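Local coordinates for leucyl-tRNA synthetase (Giardia intestinalis, PDB 3PZ6), which probably attaches leucine to tRNA(Leu) at the expense of ATP and, through the CP1 editing domain described here, probably deacylates mischarged tRNA, at residues Pro89-Gly94 and Pro227-Pro232; Asn97-Pro102 and Leu170-Ile175; Tyr106-Ile111 and Asp142-Ile147; Asp151-Thr156 and Glu210-Asp215; Ser189-Asp194 and Ile263-Gly268. The protein carries 2 engineered substitutions. One frame throughout, in Å; residues are numbered along the deposited sequence.

From the N terminus, segment 89-94 opens the loop that interaction 1 closes only at 227-232; interactions 2, 3 and 4 are all nested inside it. Interaction 3 closes first, pairing neighbouring strands at one margin of the mixed sheet, and itself lies within the loop of interaction 2, which pairs strands nearer the centre of the chain. Interaction 4 opens at 151-156 before 170-175 closes interaction 2, so these two cross. Interaction 5 starts at 189-194, crosses both 4 and 1, and closes at 263-268 on a long helix. Tyr106 OH at Leu101 N joins interactions 3 and 2; Trp99 NE1 at Asp194 OD1 joins 2 and 5; Ile228 against Asp190 joins 1 and 5.

Interaction 1: residues Pro89-Gly94 and Pro227-Pro232; sequences PETMVG and PIIEIP
Ile228 lies against Thr91, Val93 and Gly94 with both of its branches. Its CG2 sits 3.6 Å from Gly94 CA and 3.7 Å from Val93 CG1, the Val93 and Ile228 side chains lying alongside one another and pointing opposite ways. CG1 is wedged between its own backbone N and carbonyl carbon (chi1 55°), and CD1 continues from it in a nearly extended chain (chi2 157°) to end 3.6 Å from Thr91 CA. Beside it, Ile229 CD1 meets Thr91 CG2 at 4.1 Å and Glu90 CG at 4.2 Å. The polar ends of Thr91 and Glu90 are engaged elsewhere: Thr91 OG1 bonds to Arg88 O, and Glu90 OE2 forms a salt bridge with Arg88. Farther out, backbone bonds from Ile228 to Lys275 and from Glu230 to Ile273 hold segment 227-232 in a short antiparallel sheet, while Val284 of helix 284-297 touches both Glu90 and Ile229. Segment 89-94 probably belongs to the threonine-rich region that lines the editing pocket in related synthetases. No hydrogen bond crosses the interface, and every touching residue is buried. The association is therefore apolar, and its position depends on side-chain shape together with the bonds each segment makes elsewhere.

Interaction 2: residues Asn97-Pro102 and Leu170-Ile175; sequences NCWVLP and LPLETI
Trp99 and Leu170 form a bridge between parallel strands 97-100 and 167-171 of the mixed sheet, where strand 183-186 borders 97-100 antiparallel on its other side. Three backbone hydrogen bonds join the pair: Leu170 N to Cys98 O (2.7 Å), Val100 N to Leu170 O (3.0 Å), and Leu172 N to Val100 O (3.2 Å), the last almost straight at 176°. Further contacts surround the Trp99 indole. Leu172 has CG anti to its backbone N (chi1 -170°), and its CD2 stands over one face, 4.1 Å from the centroid of the five-membered ring; Asn97 OD1 lies above the opposite face, offset toward the rim; Leu170 O is at the edge. Trp99 NE1 bonds to Asp194 OD1 of helix 192-202, helping to hold the indole. Apolar contacts continue past the strand ends, where the turn 172-175 folds Ile175 back so that its CD1 is 3.7 Å from Trp99 CB. The Pro102 and Pro171 rings cross at about a right angle, Pro102 CG touching Pro171 CB at 3.8 Å.

Interaction 3: residues Tyr106-Ile111 and Asp142-Ile147; sequences YGAYYI and DFISEI. Engineered in segment 142-147: Ser145 (natural residue Cys).
Tyr106 and Ile147 are a hydrogen-bonded pair of antiparallel strands 105-110 and 143-148, linked from Tyr106 N to Ile147 O (2.7 Å) and from Ile147 N to Tyr106 O, the latter donor standing above the carbonyl plane. Strand 143-148 borders the mixed sheet, its partner 105-110 pairing also with 115-120. Ala108 N bonds to Ser145 O (2.8 Å) while Ala108 O receives Ile144 N (2.9 Å). One residue thus faces two, a classic beta bulge that brings Ile144 onto the face of Ala108 and Tyr110. This is the tighter side: Ile144 CD1 lies over the Tyr110 ring, 3.8 Å from its centroid, and Ala108, Ile147 and the engineered Ser145 touch helix 61-71. The side of exposed Phe143 and Glu146 is looser, although Tyr109 there backs onto helix 121-128. Phe143 points its edge at the Tyr109 ring, offset edge-to-face, centroids 5.7 Å apart and planes at 81°. At the strand end, Tyr110 N bonds to Asp142 O, and a water donates to Tyr110 O and accepts from Asp142 N. Asp142 CG is anti to N (chi1 -162°), and OD1 lies 3.5 Å from Tyr110 CD2, probably favoured by the ring's slightly positive rim.

Interaction 4: residues Asp151-Thr156 and Glu210-Asp215; sequences DLLLAT and EKYGVD
Leu153 and Leu154 occupy the two central positions of a type II beta turn, closed by Ala155 N on Leu152 O, and direct their side chains at a Schellman motif, the end of helix 208-211, where Gly213 has positive phi and its N bonds to Glu210 O. Leu154 also has positive phi (58°), as the third position of a type II turn requires, a place more often held by glycine. Leu153 makes its contact through CD2, Leu154 through both methyls. Leu153 approaches Tyr212 obliquely, its CD2 3.7 Å from Tyr212 CD1 and 4.0 Å from Tyr212 CB, neither over the ring face nor at its edge; its other methyl, CD1, packs on Val100. Leu154 has CG anti to its carbonyl carbon (chi1 -43°) and CD1 in extended continuation (chi2 175°), which carries that methyl to two backbone oxygens, 3.5 Å from Tyr212 O and 3.4 Å from Gly213 O. Its CD2 meets Val214 CG2, and the two side chains cross at about a right angle. Lys211 CG sits over the centre of one Tyr212 ring face, Pro102 and Pro171 touch the ring, and the hydroxyl is hydrogen-bonded to Glu173 OE1. The contact is small and near the surface, joining the exit of helix 149-152 to the link between two short helices. The second is capped by Asp215, whose OD1 accepts a hydrogen bond from Leu218 N.

Interaction 5: residues Ser189-Asp194 and Ile263-Gly268; sequences SDAPDD and ICYTKG
Tyr265 offers the edge of its ring to segment 189-194: Ala191 CA and Pro192 CD lie near the ring plane at the rim, the latter 4.2 Å from Tyr265 CE1. Asp190 O approaches the same CE1 obliquely at 3.8 Å, and the hydroxyl end reaches Ala191, its OH 3.7 Å from Ala191 CB. Arg88 makes a cation-pi contact with this ring. The tyrosine's CG is anti to its carbonyl carbon (chi1 -75°), beside its own backbone N. The elements joined are two helices of the CP1 editing domain, one meeting the other near its start: Ala191 is the N-cap residue of helix 192-202, Pro192 opens its first turn, and Tyr265 projects from the C-terminal half of helix 254-271. One residue earlier in that helix, Cys264 CB lies 4.0 Å from Asp190 O, while Ser238 and Ala239 of helix 238-245 also touch Cys264. The polar link is indirect. A water donates to Asp190 OD1 at 2.7 Å and to Cys264 O at 3.2 Å, bridging a carboxylate and a helix carbonyl, two oxygens that would both act as acceptors. Asp190 OD2 lies 2.9 Å from Ser189 OG, a hydroxyl that also has Leu226 O nearby, and touches Ile228 CG1.

Interaction 1: residues Pro89-Gly94 and Pro227-Pro232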
# COMPACT_ATOMS: atom_id res chain seq x y z
N PRO A 89 4.45 11.16 -1.26
CA PRO A 89 5.54 10.18 -1.24
C PRO A 89 6.41 10.24 0.03
O PRO A 89 7.12 9.27 0.32
CB PRO A 89 6.37 10.56 -2.47
CG PRO A 89 6.11 12.01 -2.66
CD PRO A 89 4.67 12.19 -2.29
N GLU A 90 6.36 11.35 0.76
CA GLU A 90 7.14 11.50 1.99
C GLU A 90 6.59 10.65 3.15
O GLU A 90 7.32 10.34 4.09
CB GLU A 90 7.26 12.98 2.39
CG GLU A 90 6.01 13.60 3.04
CD GLU A 90 4.89 13.95 2.06
OE1 GLU A 90 5.02 13.70 0.83
OE2 GLU A 90 3.86 14.50 2.53
N THR A 91 5.31 10.29 3.06
CA THR A 91 4.66 9.47 4.08
C THR A 91 4.90 7.97 3.88
O THR A 91 4.45 7.15 4.69
CB THR A 91 3.13 9.74 4.16
OG1 THR A 91 2.53 9.45 2.90
CG2 THR A 91 2.81 11.18 4.55
N MET A 92 5.60 7.62 2.80
CA MET A 92 5.77 6.22 2.40
C MET A 92 6.53 5.32 3.39
O MET A 92 6.37 4.10 3.38
CB MET A 92 6.37 6.11 0.99
CG MET A 92 5.38 6.38 -0.15
SD MET A 92 3.81 5.48 -0.01
CE MET A 92 2.74 6.77 0.63
N VAL A 93 7.33 5.93 4.25
CA VAL A 93 8.04 5.17 5.28
C VAL A 93 7.14 4.80 6.47
O VAL A 93 7.54 4.04 7.35
CB VAL A 93 9.33 5.93 5.73
CG1 VAL A 93 9.00 7.33 6.21
CG2 VAL A 93 10.10 5.14 6.80
N GLY A 94 5.91 5.31 6.47
CA GLY A 94 4.96 5.07 7.57
C GLY A 94 3.85 4.08 7.28
O GLY A 94 2.93 3.92 8.08
N PRO A 227 5.90 7.14 13.95
CA PRO A 227 6.23 8.56 14.14
C PRO A 227 7.12 9.12 13.03
O PRO A 227 8.29 9.44 13.26
CB PRO A 227 6.99 8.55 15.47
CG PRO A 227 7.59 7.20 15.54
CD PRO A 227 6.56 6.29 14.97
N ILE A 228 6.57 9.24 11.82
CA ILE A 228 7.38 9.62 10.65
C ILE A 228 7.55 11.13 10.53
O ILE A 228 8.59 11.61 10.09
CB ILE A 228 6.83 9.01 9.33
CG1 ILE A 228 5.36 9.39 9.10
CG2 ILE A 228 6.96 7.50 9.34
CD1 ILE A 228 4.93 9.34 7.64
N ILE A 229 6.54 11.87 10.94
CA ILE A 229 6.54 13.31 10.81
C ILE A 229 6.14 13.96 12.13
O ILE A 229 5.14 13.57 12.74
CB ILE A 229 5.58 13.76 9.66
CG1 ILE A 229 6.14 13.29 8.30
CG2 ILE A 229 5.39 15.28 9.67
CD1 ILE A 229 5.15 13.35 7.15
N GLU A 230 6.95 14.92 12.57
CA GLU A 230 6.61 15.74 13.71
C GLU A 230 6.05 17.08 13.26
O GLU A 230 6.71 17.85 12.56
CB GLU A 230 7.83 15.96 14.62
CG GLU A 230 7.52 16.86 15.83
CD GLU A 230 8.72 17.16 16.70
OE1 GLU A 230 9.81 16.58 16.48
OE2 GLU A 230 8.58 17.99 17.63
N ILE A 231 4.83 17.35 13.68
CA ILE A 231 4.25 18.66 13.50
C ILE A 231 4.36 19.43 14.83
O ILE A 231 3.72 19.06 15.81
CB ILE A 231 2.79 18.58 13.03
CG1 ILE A 231 2.72 17.79 11.71
CG2 ILE A 231 2.21 19.97 12.86
CD1 ILE A 231 1.32 17.32 11.33
N PRO A 232 5.20 20.49 14.85
CA PRO A 232 5.33 21.38 16.01
C PRO A 232 3.96 21.84 16.50
O PRO A 232 3.11 22.22 15.69
CB PRO A 232 6.10 22.58 15.45
CG PRO A 232 6.90 22.00 14.32
CD PRO A 232 6.05 20.93 13.72

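Interaction 2: residues Asn97-Pro102 and Leu170-Ile175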
# COMPACT_ATOMS: atom_id res chain seq x y z
N ASN A 97 -0.06 -0.89 6.10
CA ASN A 97 -0.90 -1.76 5.30
C ASN A 97 -1.26 -1.04 4.01
O ASN A 97 -0.77 0.06 3.74
CB ASN A 97 -2.17 -2.15 6.07
CG ASN A 97 -3.09 -0.96 6.36
OD1 ASN A 97 -4.13 -0.78 5.73
ND2 ASN A 97 -2.71 -0.13 7.33
N CYS A 98 -2.12 -1.66 3.20
CA CYS A 98 -2.73 -0.97 2.07
C CYS A 98 -4.20 -1.37 1.93
O CYS A 98 -4.67 -2.23 2.68
CB CYS A 98 -1.94 -1.20 0.78
SG CYS A 98 -1.90 -2.91 0.21
N TRP A 99 -4.91 -0.74 1.00
CA TRP A 99 -6.36 -0.88 0.89
C TRP A 99 -6.76 -1.29 -0.52
O TRP A 99 -6.22 -0.78 -1.49
CB TRP A 99 -7.06 0.43 1.21
CG TRP A 99 -6.75 1.06 2.53
CD1 TRP A 99 -6.13 2.26 2.72
CD2 TRP A 99 -7.08 0.56 3.83
NE1 TRP A 99 -6.04 2.54 4.06
CE2 TRP A 99 -6.62 1.52 4.77
CE3 TRP A 99 -7.72 -0.59 4.30
CZ2 TRP A 99 -6.76 1.35 6.15
CZ3 TRP A 99 -7.87 -0.76 5.67
CH2 TRP A 99 -7.39 0.21 6.59
N VAL A 100 -7.72 -2.22 -0.62
CA VAL A 100 -8.38 -2.53 -1.88
C VAL A 100 -9.88 -2.55 -1.63
O VAL A 100 -10.31 -2.74 -0.49
CB VAL A 100 -7.95 -3.90 -2.47
CG1 VAL A 100 -6.45 -3.93 -2.76
CG2 VAL A 100 -8.39 -5.05 -1.58
N LEU A 101 -10.67 -2.32 -2.68
CA LEU A 101 -12.12 -2.48 -2.58
C LEU A 101 -12.45 -3.96 -2.64
O LEU A 101 -12.19 -4.62 -3.66
CB LEU A 101 -12.85 -1.71 -3.69
CG LEU A 101 -14.38 -1.79 -3.66
CD1 LEU A 101 -14.97 -1.10 -2.42
CD2 LEU A 101 -14.99 -1.24 -4.94
N PRO A 102 -13.03 -4.50 -1.55
CA PRO A 102 -13.32 -5.94 -1.44
C PRO A 102 -14.15 -6.48 -2.60
O PRO A 102 -14.04 -7.66 -2.93
CB PRO A 102 -14.10 -6.04 -0.14
CG PRO A 102 -13.61 -4.88 0.67
CD PRO A 102 -13.43 -3.77 -0.33
N LEU A 170 -5.61 -4.77 3.00
CA LEU A 170 -6.77 -4.73 3.87
C LEU A 170 -8.00 -4.08 3.20
O LEU A 170 -7.86 -3.39 2.18
CB LEU A 170 -6.41 -4.02 5.18
CG LEU A 170 -5.30 -4.63 6.04
CD1 LEU A 170 -5.26 -3.88 7.37
CD2 LEU A 170 -5.50 -6.13 6.28
N PRO A 171 -9.20 -4.31 3.76
CA PRO A 171 -10.44 -3.84 3.16
C PRO A 171 -10.78 -2.38 3.46
O PRO A 171 -10.86 -1.98 4.63
CB PRO A 171 -11.49 -4.78 3.77
CG PRO A 171 -10.94 -5.16 5.07
CD PRO A 171 -9.45 -5.16 4.94
N LEU A 172 -10.97 -1.60 2.41
CA LEU A 172 -11.54 -0.27 2.53
C LEU A 172 -12.79 -0.16 1.66
O LEU A 172 -12.71 -0.15 0.44
CB LEU A 172 -10.52 0.82 2.18
CG LEU A 172 -10.93 2.27 2.51
CD1 LEU A 172 -11.16 2.49 4.01
CD2 LEU A 172 -9.89 3.25 1.97
N GLU A 173 -13.95 -0.10 2.31
CA GLU A 173 -15.24 -0.16 1.62
C GLU A 173 -15.62 1.09 0.82
O GLU A 173 -16.56 1.05 0.03
CB GLU A 173 -16.36 -0.47 2.63
CG GLU A 173 -16.29 -1.87 3.20
CD GLU A 173 -17.21 -2.06 4.40
OE1 GLU A 173 -17.69 -3.20 4.59
OE2 GLU A 173 -17.45 -1.08 5.15
N THR A 174 -14.87 2.17 1.02
CA THR A 174 -15.18 3.46 0.39
C THR A 174 -14.28 3.78 -0.81
O THR A 174 -14.35 4.89 -1.36
CB THR A 174 -15.11 4.62 1.41
OG1 THR A 174 -13.77 4.76 1.90
CG2 THR A 174 -16.07 4.38 2.58
N ILE A 175 -13.44 2.84 -1.22
CA ILE A 175 -12.57 3.04 -2.38
C ILE A 175 -13.40 3.23 -3.65
O ILE A 175 -14.38 2.50 -3.88
CB ILE A 175 -11.57 1.88 -2.56
CG1 ILE A 175 -10.42 2.04 -1.56
CG2 ILE A 175 -11.04 1.82 -4.00
CD1 ILE A 175 -9.39 0.93 -1.58

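Interaction 3: residues Tyr106-Ile111 and Asp142-Ile147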
# COMPACT_ATOMS: atom_id res chain seq x y z
N TYR A 106 -10.20 -5.86 -10.39
CA TYR A 106 -8.89 -5.42 -10.83
C TYR A 106 -8.43 -6.32 -11.97
O TYR A 106 -9.05 -7.34 -12.25
CB TYR A 106 -7.90 -5.44 -9.66
CG TYR A 106 -8.32 -4.56 -8.50
CD1 TYR A 106 -7.94 -3.22 -8.44
CD2 TYR A 106 -9.11 -5.06 -7.46
CE1 TYR A 106 -8.33 -2.41 -7.39
CE2 TYR A 106 -9.50 -4.26 -6.41
CZ TYR A 106 -9.11 -2.93 -6.37
OH TYR A 106 -9.50 -2.12 -5.33
N GLY A 107 -7.35 -5.92 -12.63
CA GLY A 107 -6.80 -6.73 -13.70
C GLY A 107 -5.30 -6.80 -13.60
O GLY A 107 -4.66 -5.88 -13.10
N ALA A 108 -4.73 -7.91 -14.08
CA ALA A 108 -3.29 -8.07 -14.15
C ALA A 108 -2.80 -7.72 -15.56
O ALA A 108 -3.31 -8.24 -16.55
CB ALA A 108 -2.89 -9.49 -13.78
N TYR A 109 -1.83 -6.81 -15.64
CA TYR A 109 -1.31 -6.34 -16.92
C TYR A 109 0.22 -6.39 -16.95
O TYR A 109 0.86 -6.47 -15.90
CB TYR A 109 -1.74 -4.89 -17.18
CG TYR A 109 -3.23 -4.64 -17.09
CD1 TYR A 109 -4.03 -4.68 -18.23
CD2 TYR A 109 -3.82 -4.32 -15.87
CE1 TYR A 109 -5.40 -4.43 -18.15
CE2 TYR A 109 -5.19 -4.07 -15.79
CZ TYR A 109 -5.97 -4.13 -16.93
OH TYR A 109 -7.32 -3.88 -16.83
N TYR A 110 0.78 -6.36 -18.15
CA TYR A 110 2.20 -6.13 -18.34
C TYR A 110 2.45 -4.63 -18.55
O TYR A 110 1.69 -3.96 -19.26
CB TYR A 110 2.72 -6.89 -19.56
CG TYR A 110 2.92 -8.38 -19.37
CD1 TYR A 110 3.93 -8.88 -18.55
CD2 TYR A 110 2.12 -9.30 -20.03
CE1 TYR A 110 4.12 -10.25 -18.38
CE2 TYR A 110 2.30 -10.67 -19.87
CZ TYR A 110 3.30 -11.13 -19.05
OH TYR A 110 3.48 -12.49 -18.89
N ILE A 111 3.49 -4.11 -17.92
CA ILE A 111 3.98 -2.75 -18.18
C ILE A 111 5.23 -2.85 -19.06
O ILE A 111 5.42 -2.05 -19.98
CB ILE A 111 4.29 -1.99 -16.87
CG1 ILE A 111 3.01 -1.72 -16.07
CG2 ILE A 111 5.05 -0.68 -17.13
CD1 ILE A 111 2.09 -0.64 -16.65
N ASP A 142 -2.12 -4.67 -22.28
CA ASP A 142 -1.50 -6.00 -22.29
C ASP A 142 -2.10 -6.85 -21.17
O ASP A 142 -1.41 -7.22 -20.22
CB ASP A 142 0.02 -5.91 -22.18
CG ASP A 142 0.72 -7.20 -22.61
OD1 ASP A 142 0.08 -8.27 -22.62
OD2 ASP A 142 1.92 -7.13 -22.95
N PHE A 143 -3.39 -7.14 -21.32
CA PHE A 143 -4.20 -7.88 -20.35
C PHE A 143 -3.72 -9.32 -20.18
O PHE A 143 -3.40 -9.99 -21.17
CB PHE A 143 -5.66 -7.86 -20.81
CG PHE A 143 -6.63 -8.41 -19.81
CD1 PHE A 143 -7.24 -7.56 -18.88
CD2 PHE A 143 -6.98 -9.76 -19.81
CE1 PHE A 143 -8.16 -8.06 -17.96
CE2 PHE A 143 -7.90 -10.26 -18.89
CZ PHE A 143 -8.49 -9.41 -17.96
N ILE A 144 -3.67 -9.79 -18.93
CA ILE A 144 -3.27 -11.16 -18.63
C ILE A 144 -4.45 -11.95 -18.08
O ILE A 144 -4.89 -12.93 -18.68
CB ILE A 144 -2.10 -11.21 -17.62
CG1 ILE A 144 -0.91 -10.40 -18.14
CG2 ILE A 144 -1.68 -12.66 -17.34
CD1 ILE A 144 0.04 -9.95 -17.06
N SER A 145 -4.94 -11.53 -16.91
CA SER A 145 -6.12 -12.13 -16.29
C SER A 145 -6.74 -11.16 -15.29
O SER A 145 -6.12 -10.16 -14.90
CB SER A 145 -5.81 -13.47 -15.62
OG SER A 145 -4.73 -13.38 -14.70
N GLU A 146 -7.97 -11.45 -14.90
CA GLU A 146 -8.74 -10.60 -14.02
C GLU A 146 -8.46 -10.99 -12.57
O GLU A 146 -8.32 -12.18 -12.27
CB GLU A 146 -10.23 -10.77 -14.33
CG GLU A 146 -11.13 -9.67 -13.83
CD GLU A 146 -12.57 -9.92 -14.22
OE1 GLU A 146 -12.92 -9.69 -15.40
OE2 GLU A 146 -13.37 -10.32 -13.34
N ILE A 147 -8.35 -10.00 -11.70
CA ILE A 147 -8.14 -10.24 -10.27
C ILE A 147 -9.23 -9.52 -9.48
O ILE A 147 -9.38 -8.30 -9.61
CB ILE A 147 -6.74 -9.74 -9.79
CG1 ILE A 147 -5.60 -10.34 -10.62
CG2 ILE A 147 -6.54 -10.01 -8.30
CD1 ILE A 147 -5.32 -11.83 -10.36
O HOH W 1 -0.80 -2.83 -20.11

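Interaction 4: residues Asp151-Thr156 and Glu210-Asp215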
# COMPACT_ATOMS: atom_id res chain seq x y z
N ASP A 151 -9.59 -11.86 -4.02
CA ASP A 151 -8.33 -12.55 -4.21
C ASP A 151 -7.18 -11.77 -3.55
O ASP A 151 -6.29 -12.37 -2.94
CB ASP A 151 -8.04 -12.75 -5.70
CG ASP A 151 -9.07 -13.63 -6.39
OD1 ASP A 151 -9.62 -14.55 -5.73
OD2 ASP A 151 -9.32 -13.41 -7.59
N LEU A 152 -7.22 -10.44 -3.68
CA LEU A 152 -6.20 -9.55 -3.13
C LEU A 152 -6.25 -9.43 -1.61
O LEU A 152 -5.21 -9.29 -0.96
CB LEU A 152 -6.33 -8.15 -3.74
CG LEU A 152 -6.00 -8.02 -5.22
CD1 LEU A 152 -6.43 -6.67 -5.70
CD2 LEU A 152 -4.51 -8.23 -5.47
N LEU A 153 -7.45 -9.50 -1.06
CA LEU A 153 -7.65 -9.25 0.37
C LEU A 153 -6.77 -10.18 1.22
O LEU A 153 -6.61 -11.36 0.90
CB LEU A 153 -9.13 -9.39 0.73
CG LEU A 153 -9.71 -8.37 1.71
CD1 LEU A 153 -9.65 -6.95 1.15
CD2 LEU A 153 -11.15 -8.74 2.08
N LEU A 154 -6.19 -9.62 2.27
CA LEU A 154 -5.29 -10.34 3.19
C LEU A 154 -4.06 -10.98 2.51
O LEU A 154 -3.51 -11.96 3.00
CB LEU A 154 -6.07 -11.36 4.03
CG LEU A 154 -7.41 -10.88 4.62
CD1 LEU A 154 -8.11 -12.02 5.32
CD2 LEU A 154 -7.24 -9.68 5.55
N ALA A 155 -3.63 -10.41 1.39
CA ALA A 155 -2.35 -10.76 0.79
C ALA A 155 -1.25 -9.95 1.47
O ALA A 155 -1.53 -8.99 2.19
CB ALA A 155 -2.36 -10.47 -0.70
N THR A 156 0.01 -10.35 1.26
CA THR A 156 1.13 -9.62 1.83
C THR A 156 1.99 -9.01 0.73
O THR A 156 2.26 -9.65 -0.28
CB THR A 156 2.04 -10.48 2.72
OG1 THR A 156 2.57 -11.55 1.95
CG2 THR A 156 1.28 -11.06 3.87
N GLU A 210 -14.11 -9.73 11.46
CA GLU A 210 -14.60 -11.09 11.27
C GLU A 210 -15.22 -11.24 9.89
O GLU A 210 -15.01 -12.24 9.22
CB GLU A 210 -15.67 -11.47 12.30
CG GLU A 210 -15.43 -10.98 13.71
CD GLU A 210 -16.47 -11.50 14.70
OE1 GLU A 210 -17.15 -10.67 15.35
OE2 GLU A 210 -16.61 -12.74 14.83
N LYS A 211 -16.01 -10.23 9.51
CA LYS A 211 -16.69 -10.19 8.22
C LYS A 211 -15.75 -10.46 7.03
O LYS A 211 -16.15 -11.07 6.05
CB LYS A 211 -17.41 -8.85 8.03
CG LYS A 211 -17.93 -8.62 6.61
CD LYS A 211 -18.70 -7.33 6.49
CE LYS A 211 -18.90 -6.94 5.02
NZ LYS A 211 -19.61 -7.98 4.21
N TYR A 212 -14.51 -9.99 7.13
CA TYR A 212 -13.52 -10.14 6.06
C TYR A 212 -12.44 -11.17 6.38
O TYR A 212 -11.49 -11.33 5.61
CB TYR A 212 -12.89 -8.79 5.71
CG TYR A 212 -13.84 -7.82 5.05
CD1 TYR A 212 -14.39 -8.11 3.80
CD2 TYR A 212 -14.19 -6.62 5.66
CE1 TYR A 212 -15.26 -7.24 3.17
CE2 TYR A 212 -15.07 -5.73 5.05
CZ TYR A 212 -15.60 -6.05 3.79
OH TYR A 212 -16.48 -5.20 3.15
N GLY A 213 -12.58 -11.85 7.52
CA GLY A 213 -11.69 -12.96 7.88
C GLY A 213 -10.31 -12.53 8.34
O GLY A 213 -9.34 -13.28 8.17
N VAL A 214 -10.23 -11.33 8.92
CA VAL A 214 -8.96 -10.74 9.30
C VAL A 214 -8.46 -11.40 10.57
O VAL A 214 -9.17 -11.43 11.57
CB VAL A 214 -9.06 -9.20 9.54
CG1 VAL A 214 -7.72 -8.61 9.94
CG2 VAL A 214 -9.58 -8.49 8.31
N ASP A 215 -7.25 -11.95 10.51
CA ASP A 215 -6.52 -12.31 11.72
C ASP A 215 -5.86 -11.03 12.24
O ASP A 215 -4.81 -10.60 11.73
CB ASP A 215 -5.47 -13.39 11.41
CG ASP A 215 -4.76 -13.91 12.67
OD1 ASP A 215 -4.46 -13.12 13.60
OD2 ASP A 215 -4.48 -15.13 12.72

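Interaction 5: residues Ser189-Asp194 and Ile263-Gly268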
# COMPACT_ATOMS: atom_id res chain seq x y z
N SER A 189 -0.53 7.12 10.91
CA SER A 189 0.03 8.19 11.75
C SER A 189 -0.27 9.57 11.19
O SER A 189 -0.31 10.55 11.94
CB SER A 189 1.54 8.02 11.91
OG SER A 189 2.20 8.09 10.66
N ASP A 190 -0.50 9.66 9.89
CA ASP A 190 -0.67 10.97 9.26
C ASP A 190 -1.84 11.13 8.28
O ASP A 190 -1.97 12.17 7.64
CB ASP A 190 0.65 11.43 8.63
CG ASP A 190 1.68 11.83 9.68
OD1 ASP A 190 1.78 13.04 9.98
OD2 ASP A 190 2.37 10.94 10.22
N ALA A 191 -2.69 10.12 8.21
CA ALA A 191 -3.94 10.20 7.46
C ALA A 191 -5.08 9.69 8.34
O ALA A 191 -5.18 8.49 8.58
CB ALA A 191 -3.84 9.41 6.19
N PRO A 192 -5.94 10.61 8.83
CA PRO A 192 -7.04 10.33 9.76
C PRO A 192 -7.97 9.23 9.28
O PRO A 192 -8.34 8.35 10.07
CB PRO A 192 -7.81 11.66 9.81
CG PRO A 192 -6.84 12.68 9.33
CD PRO A 192 -5.99 12.00 8.33
N ASP A 193 -8.36 9.28 8.01
CA ASP A 193 -9.20 8.26 7.39
C ASP A 193 -8.52 6.89 7.46
O ASP A 193 -9.15 5.91 7.88
CB ASP A 193 -9.55 8.63 5.93
CG ASP A 193 -10.69 9.66 5.84
OD1 ASP A 193 -11.66 9.58 6.65
OD2 ASP A 193 -10.65 10.56 4.97
N ASP A 194 -7.25 6.83 7.07
CA ASP A 194 -6.44 5.62 7.23
C ASP A 194 -6.52 5.12 8.67
O ASP A 194 -6.78 3.93 8.90
CB ASP A 194 -4.98 5.86 6.84
CG ASP A 194 -4.76 5.91 5.34
OD1 ASP A 194 -5.68 5.61 4.56
OD2 ASP A 194 -3.64 6.27 4.93
N ILE A 263 -5.94 19.82 8.94
CA ILE A 263 -4.79 20.17 9.78
C ILE A 263 -3.58 19.33 9.40
O ILE A 263 -2.51 19.87 9.14
CB ILE A 263 -5.10 20.01 11.28
CG1 ILE A 263 -6.18 21.00 11.71
CG2 ILE A 263 -3.85 20.20 12.12
CD1 ILE A 263 -6.91 20.59 12.96
N CYS A 264 -3.76 18.01 9.36
CA CYS A 264 -2.66 17.10 9.10
C CYS A 264 -1.97 17.34 7.76
O CYS A 264 -0.74 17.39 7.70
CB CYS A 264 -3.13 15.65 9.21
SG CYS A 264 -3.25 15.09 10.90
N TYR A 265 -2.75 17.50 6.71
CA TYR A 265 -2.19 17.71 5.38
C TYR A 265 -1.60 19.12 5.22
O TYR A 265 -0.57 19.28 4.57
CB TYR A 265 -3.23 17.40 4.30
CG TYR A 265 -3.49 15.90 4.09
CD1 TYR A 265 -3.89 15.07 5.14
CD2 TYR A 265 -3.34 15.33 2.83
CE1 TYR A 265 -4.13 13.71 4.95
CE2 TYR A 265 -3.58 13.97 2.62
CZ TYR A 265 -3.97 13.16 3.68
OH TYR A 265 -4.20 11.82 3.47
N THR A 266 -2.22 20.13 5.84
CA THR A 266 -1.73 21.50 5.72
C THR A 266 -0.54 21.77 6.63
O THR A 266 0.53 22.14 6.14
CB THR A 266 -2.85 22.56 5.96
OG1 THR A 266 -3.98 22.25 5.14
CG2 THR A 266 -2.36 23.96 5.61
N LYS A 267 -0.71 21.57 7.94
CA LYS A 267 0.38 21.77 8.89
C LYS A 267 1.53 20.84 8.57
O LYS A 267 2.70 21.24 8.62
CB LYS A 267 -0.08 21.56 10.33
CG LYS A 267 -0.82 22.74 10.93
CD LYS A 267 -0.91 22.63 12.45
CE LYS A 267 -1.67 23.79 13.06
NZ LYS A 267 -0.95 25.09 12.87
N GLY A 268 1.19 19.60 8.21
CA GLY A 268 2.16 18.61 7.78
C GLY A 268 3.11 19.14 6.72
O GLY A 268 4.32 19.12 6.90
O HOH W 2 0.95 14.65 8.00